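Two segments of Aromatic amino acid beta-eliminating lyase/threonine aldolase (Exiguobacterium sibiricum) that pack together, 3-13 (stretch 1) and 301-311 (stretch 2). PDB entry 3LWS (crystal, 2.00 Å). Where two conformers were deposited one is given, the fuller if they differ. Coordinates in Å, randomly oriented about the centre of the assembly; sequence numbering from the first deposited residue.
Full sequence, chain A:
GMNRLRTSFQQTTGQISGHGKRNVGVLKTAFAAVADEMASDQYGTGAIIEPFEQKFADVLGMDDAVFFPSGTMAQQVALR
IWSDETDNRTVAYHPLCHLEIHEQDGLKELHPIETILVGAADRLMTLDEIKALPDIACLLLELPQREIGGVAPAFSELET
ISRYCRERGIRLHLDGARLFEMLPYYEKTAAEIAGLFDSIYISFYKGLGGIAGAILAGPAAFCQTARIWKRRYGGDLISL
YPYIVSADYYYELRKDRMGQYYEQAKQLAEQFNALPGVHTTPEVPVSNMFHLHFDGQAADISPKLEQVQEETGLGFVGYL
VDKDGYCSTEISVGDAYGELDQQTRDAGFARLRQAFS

Stretch 1, residues 3-13: NRLRTSFQQTT
Stretch 2 301-311: ISPKLEQVQEE

Two nearly parallel helices pack side by side through a small, mixed contact, with one direct hydrogen bond set beside a leucine pair. Helix 4-10 and helix 301-311 run in the same sense, 18° apart, and their axes approach to 8.6 Å. The register is set by Leu5 CA to Glu306 CA at 5.3 Å and Ser8 CA to Glu310 CA at 5.7 Å. Together the stretches bury 417 Å².

Asn3 caps the first helix. With chi1 in p, Asn3 OD1 accepts from Arg6 N at 2.7 Å. Thr7 OG1 donates to Asn3 O at 2.6 Å. Gln11 is the first residue to leave helical phi/psi, at -87/18, and Thr12 is extended at -91/158. Stretch 2 is helical throughout, kinked at Pro303 and Lys304, whose N atoms make no bond to the turn before; the proline N has no hydrogen to donate.

Gln309 reaches across with chi1 m and chi2 t, and has the largest area covered. Gln309 NE2 donates to Ser8 OG at 3.0 Å. Ser8, chi1 p, points toward the second helix, and Ser8 OG also donates to Leu5 O at 2.6 Å. The small hydroxyl thus serves both its own helix and the neighbour. Gln309 OE1 lies at the edge of the Phe9 ring, near its plane; Phe9 has chi1 t and chi2 89°.

Leu5 (t, p) is buried. Leu5 CD1 lies 3.7 Å from Leu305 CB and 3.5 Å from Gln309 NE2. Leu5 CB is 3.7 Å from Ser302 OG, on a short side chain that points toward the first helix. Leu305 is m, t.

Glu306 (t, t) brings OE2 to 3.3 Å from Arg4 CB. Arg4 is not modelled beyond CB. Water 1 lies between them, its O 3.0 Å from Arg4 O and 2.5 Å from Glu306 OE2. Thr12 CG2 closes the far end, 4.2 Å from Gln309 O.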

# COMPACT_ATOMS: atom_id res chain seq x y z
N ASN A 3 -23.63 -7.60 15.90
CA ASN A 3 -25.01 -8.08 15.90
C ASN A 3 -25.10 -9.58 16.15
O ASN A 3 -24.10 -10.30 16.15
CB ASN A 3 -25.79 -7.60 14.66
CG ASN A 3 -25.30 -8.21 13.35
OD1 ASN A 3 -24.91 -9.37 13.29
ND2 ASN A 3 -25.36 -7.41 12.28
N ARG A 4 -26.32 -10.02 16.43
CA ARG A 4 -26.66 -11.40 16.66
C ARG A 4 -26.28 -12.31 15.49
O ARG A 4 -25.71 -13.38 15.72
CB ARG A 4 -28.15 -11.51 16.95
N LEU A 5 -26.58 -11.91 14.25
CA LEU A 5 -26.26 -12.75 13.08
C LEU A 5 -24.76 -12.96 12.93
O LEU A 5 -24.30 -14.11 12.89
CB LEU A 5 -26.83 -12.18 11.78
CG LEU A 5 -26.62 -12.94 10.47
CD1 LEU A 5 -27.01 -14.42 10.56
CD2 LEU A 5 -27.37 -12.26 9.31
N ARG A 6 -24.03 -11.85 12.86
CA ARG A 6 -22.58 -11.87 12.66
C ARG A 6 -21.90 -12.66 13.77
O ARG A 6 -21.01 -13.47 13.50
CB ARG A 6 -22.01 -10.44 12.58
CG ARG A 6 -20.64 -10.35 11.90
N THR A 7 -22.34 -12.45 15.00
CA THR A 7 -21.84 -13.20 16.14
C THR A 7 -21.98 -14.69 15.90
O THR A 7 -21.03 -15.43 16.07
CB THR A 7 -22.65 -12.91 17.42
OG1 THR A 7 -22.47 -11.55 17.80
CG2 THR A 7 -22.21 -13.83 18.54
N SER A 8 -23.17 -15.10 15.49
CA SER A 8 -23.49 -16.51 15.30
C SER A 8 -22.66 -17.15 14.18
O SER A 8 -22.35 -18.35 14.23
CB SER A 8 -25.00 -16.71 15.07
OG SER A 8 -25.42 -16.32 13.77
N PHE A 9 -22.29 -16.34 13.19
CA PHE A 9 -21.53 -16.81 12.06
C PHE A 9 -20.06 -16.95 12.46
O PHE A 9 -19.39 -17.91 12.05
CB PHE A 9 -21.70 -15.85 10.87
CG PHE A 9 -20.98 -16.27 9.61
CD1 PHE A 9 -21.61 -17.09 8.67
CD2 PHE A 9 -19.69 -15.77 9.33
CE1 PHE A 9 -20.95 -17.48 7.49
CE2 PHE A 9 -19.02 -16.15 8.14
CZ PHE A 9 -19.64 -16.98 7.22
N GLN A 10 -19.58 -15.98 13.25
CA GLN A 10 -18.21 -15.99 13.76
C GLN A 10 -17.95 -17.21 14.63
O GLN A 10 -16.85 -17.78 14.60
CB GLN A 10 -17.90 -14.77 14.64
CG GLN A 10 -18.25 -13.41 14.11
CD GLN A 10 -17.23 -12.80 13.20
OE1 GLN A 10 -16.79 -11.67 13.43
NE2 GLN A 10 -16.87 -13.51 12.14
N GLN A 11 -18.97 -17.61 15.41
CA GLN A 11 -18.82 -18.73 16.36
C GLN A 11 -19.10 -20.09 15.71
O GLN A 11 -19.34 -21.09 16.41
CB GLN A 11 -19.72 -18.54 17.59
CG GLN A 11 -19.59 -17.18 18.33
CD GLN A 11 -18.16 -16.64 18.44
OE1 GLN A 11 -17.39 -17.06 19.30
NE2 GLN A 11 -17.83 -15.67 17.59
N THR A 12 -19.05 -20.14 14.36
CA THR A 12 -19.22 -21.42 13.64
C THR A 12 -17.88 -22.09 13.42
O THR A 12 -16.82 -21.45 13.42
CB THR A 12 -19.94 -21.28 12.25
OG1 THR A 12 -19.17 -20.43 11.40
CG2 THR A 12 -21.35 -20.80 12.43
N THR A 13 -17.95 -23.40 13.21
CA THR A 13 -16.78 -24.25 13.07
C THR A 13 -16.57 -24.62 11.60
O THR A 13 -15.56 -25.26 11.24
CB THR A 13 -16.99 -25.50 13.91
OG1 THR A 13 -18.03 -26.28 13.33
CG2 THR A 13 -17.43 -25.11 15.31
N ILE A 301 -35.58 -12.25 9.40
CA ILE A 301 -34.77 -13.39 8.95
C ILE A 301 -33.56 -13.65 9.83
O ILE A 301 -33.23 -14.80 10.10
CB ILE A 301 -34.29 -13.18 7.48
CG1 ILE A 301 -35.49 -12.95 6.57
CG2 ILE A 301 -33.43 -14.35 6.99
CD1 ILE A 301 -36.65 -13.92 6.72
N SER A 302 -32.88 -12.59 10.28
CA SER A 302 -31.72 -12.80 11.15
C SER A 302 -31.95 -13.84 12.30
O SER A 302 -31.14 -14.74 12.48
CB SER A 302 -31.20 -11.47 11.70
OG SER A 302 -30.35 -11.65 12.81
N PRO A 303 -33.06 -13.71 13.06
CA PRO A 303 -33.27 -14.67 14.17
C PRO A 303 -33.32 -16.12 13.73
O PRO A 303 -32.83 -16.98 14.45
CB PRO A 303 -34.63 -14.26 14.75
CG PRO A 303 -34.80 -12.86 14.38
CD PRO A 303 -34.13 -12.70 13.03
N LYS A 304 -33.88 -16.38 12.55
CA LYS A 304 -33.97 -17.75 12.04
C LYS A 304 -32.57 -18.30 11.79
O LYS A 304 -32.21 -19.39 12.27
CB LYS A 304 -34.78 -17.81 10.75
CG LYS A 304 -36.24 -17.47 10.91
CD LYS A 304 -37.02 -17.63 9.61
CE LYS A 304 -38.49 -17.22 9.80
NZ LYS A 304 -39.16 -16.95 8.50
N LEU A 305 -31.77 -17.51 11.07
CA LEU A 305 -30.40 -17.86 10.75
C LEU A 305 -29.54 -18.00 11.99
O LEU A 305 -28.74 -18.93 12.06
CB LEU A 305 -29.79 -16.80 9.80
CG LEU A 305 -30.38 -16.78 8.39
CD1 LEU A 305 -29.92 -15.52 7.67
CD2 LEU A 305 -30.03 -18.07 7.57
N GLU A 306 -29.71 -17.07 12.94
CA GLU A 306 -29.03 -17.11 14.21
C GLU A 306 -29.21 -18.49 14.85
O GLU A 306 -28.25 -19.13 15.19
CB GLU A 306 -29.59 -16.03 15.16
CG GLU A 306 -29.04 -16.11 16.61
CD GLU A 306 -29.72 -15.17 17.61
OE1 GLU A 306 -30.97 -15.26 17.78
OE2 GLU A 306 -29.01 -14.38 18.24
N GLN A 307 -30.46 -18.90 15.02
CA GLN A 307 -30.78 -20.16 15.66
C GLN A 307 -30.11 -21.32 14.90
O GLN A 307 -29.30 -22.06 15.48
CB GLN A 307 -32.29 -20.34 15.74
CG GLN A 307 -32.71 -21.56 16.55
CD GLN A 307 -34.22 -21.71 16.73
OE1 GLN A 307 -35.02 -21.20 15.94
NE2 GLN A 307 -34.61 -22.44 17.75
N VAL A 308 -30.37 -21.40 13.60
CA VAL A 308 -29.75 -22.41 12.72
C VAL A 308 -28.26 -22.50 12.93
O VAL A 308 -27.72 -23.60 13.15
CB VAL A 308 -30.05 -22.11 11.22
CG1 VAL A 308 -29.16 -22.92 10.30
CG2 VAL A 308 -31.52 -22.35 10.89
N GLN A 309 -27.60 -21.34 12.92
CA GLN A 309 -26.15 -21.28 13.00
C GLN A 309 -25.62 -21.62 14.38
O GLN A 309 -24.65 -22.39 14.49
CB GLN A 309 -25.61 -19.92 12.46
CG GLN A 309 -25.90 -19.80 10.97
CD GLN A 309 -25.46 -18.53 10.27
OE1 GLN A 309 -25.29 -18.56 9.06
NE2 GLN A 309 -25.28 -17.43 11.00
N GLU A 310 -26.26 -21.11 15.43
CA GLU A 310 -25.88 -21.42 16.82
C GLU A 310 -25.85 -22.92 17.02
O GLU A 310 -24.86 -23.45 17.50
CB GLU A 310 -26.86 -20.79 17.83
CG GLU A 310 -26.62 -19.32 18.09
CD GLU A 310 -27.74 -18.65 18.90
OE1 GLU A 310 -28.75 -19.33 19.25
OE2 GLU A 310 -27.60 -17.44 19.19
N GLU A 311 -26.93 -23.57 16.61
CA GLU A 311 -27.15 -24.98 16.88
C GLU A 311 -26.22 -25.88 16.09
O GLU A 311 -25.60 -26.78 16.67
CB GLU A 311 -28.59 -25.38 16.58
CG GLU A 311 -29.59 -24.82 17.58
CD GLU A 311 -31.01 -25.07 17.18
OE1 GLU A 311 -31.25 -26.04 16.42
OE2 GLU A 311 -31.89 -24.30 17.61
O HOH W 1 -26.51 -14.79 18.20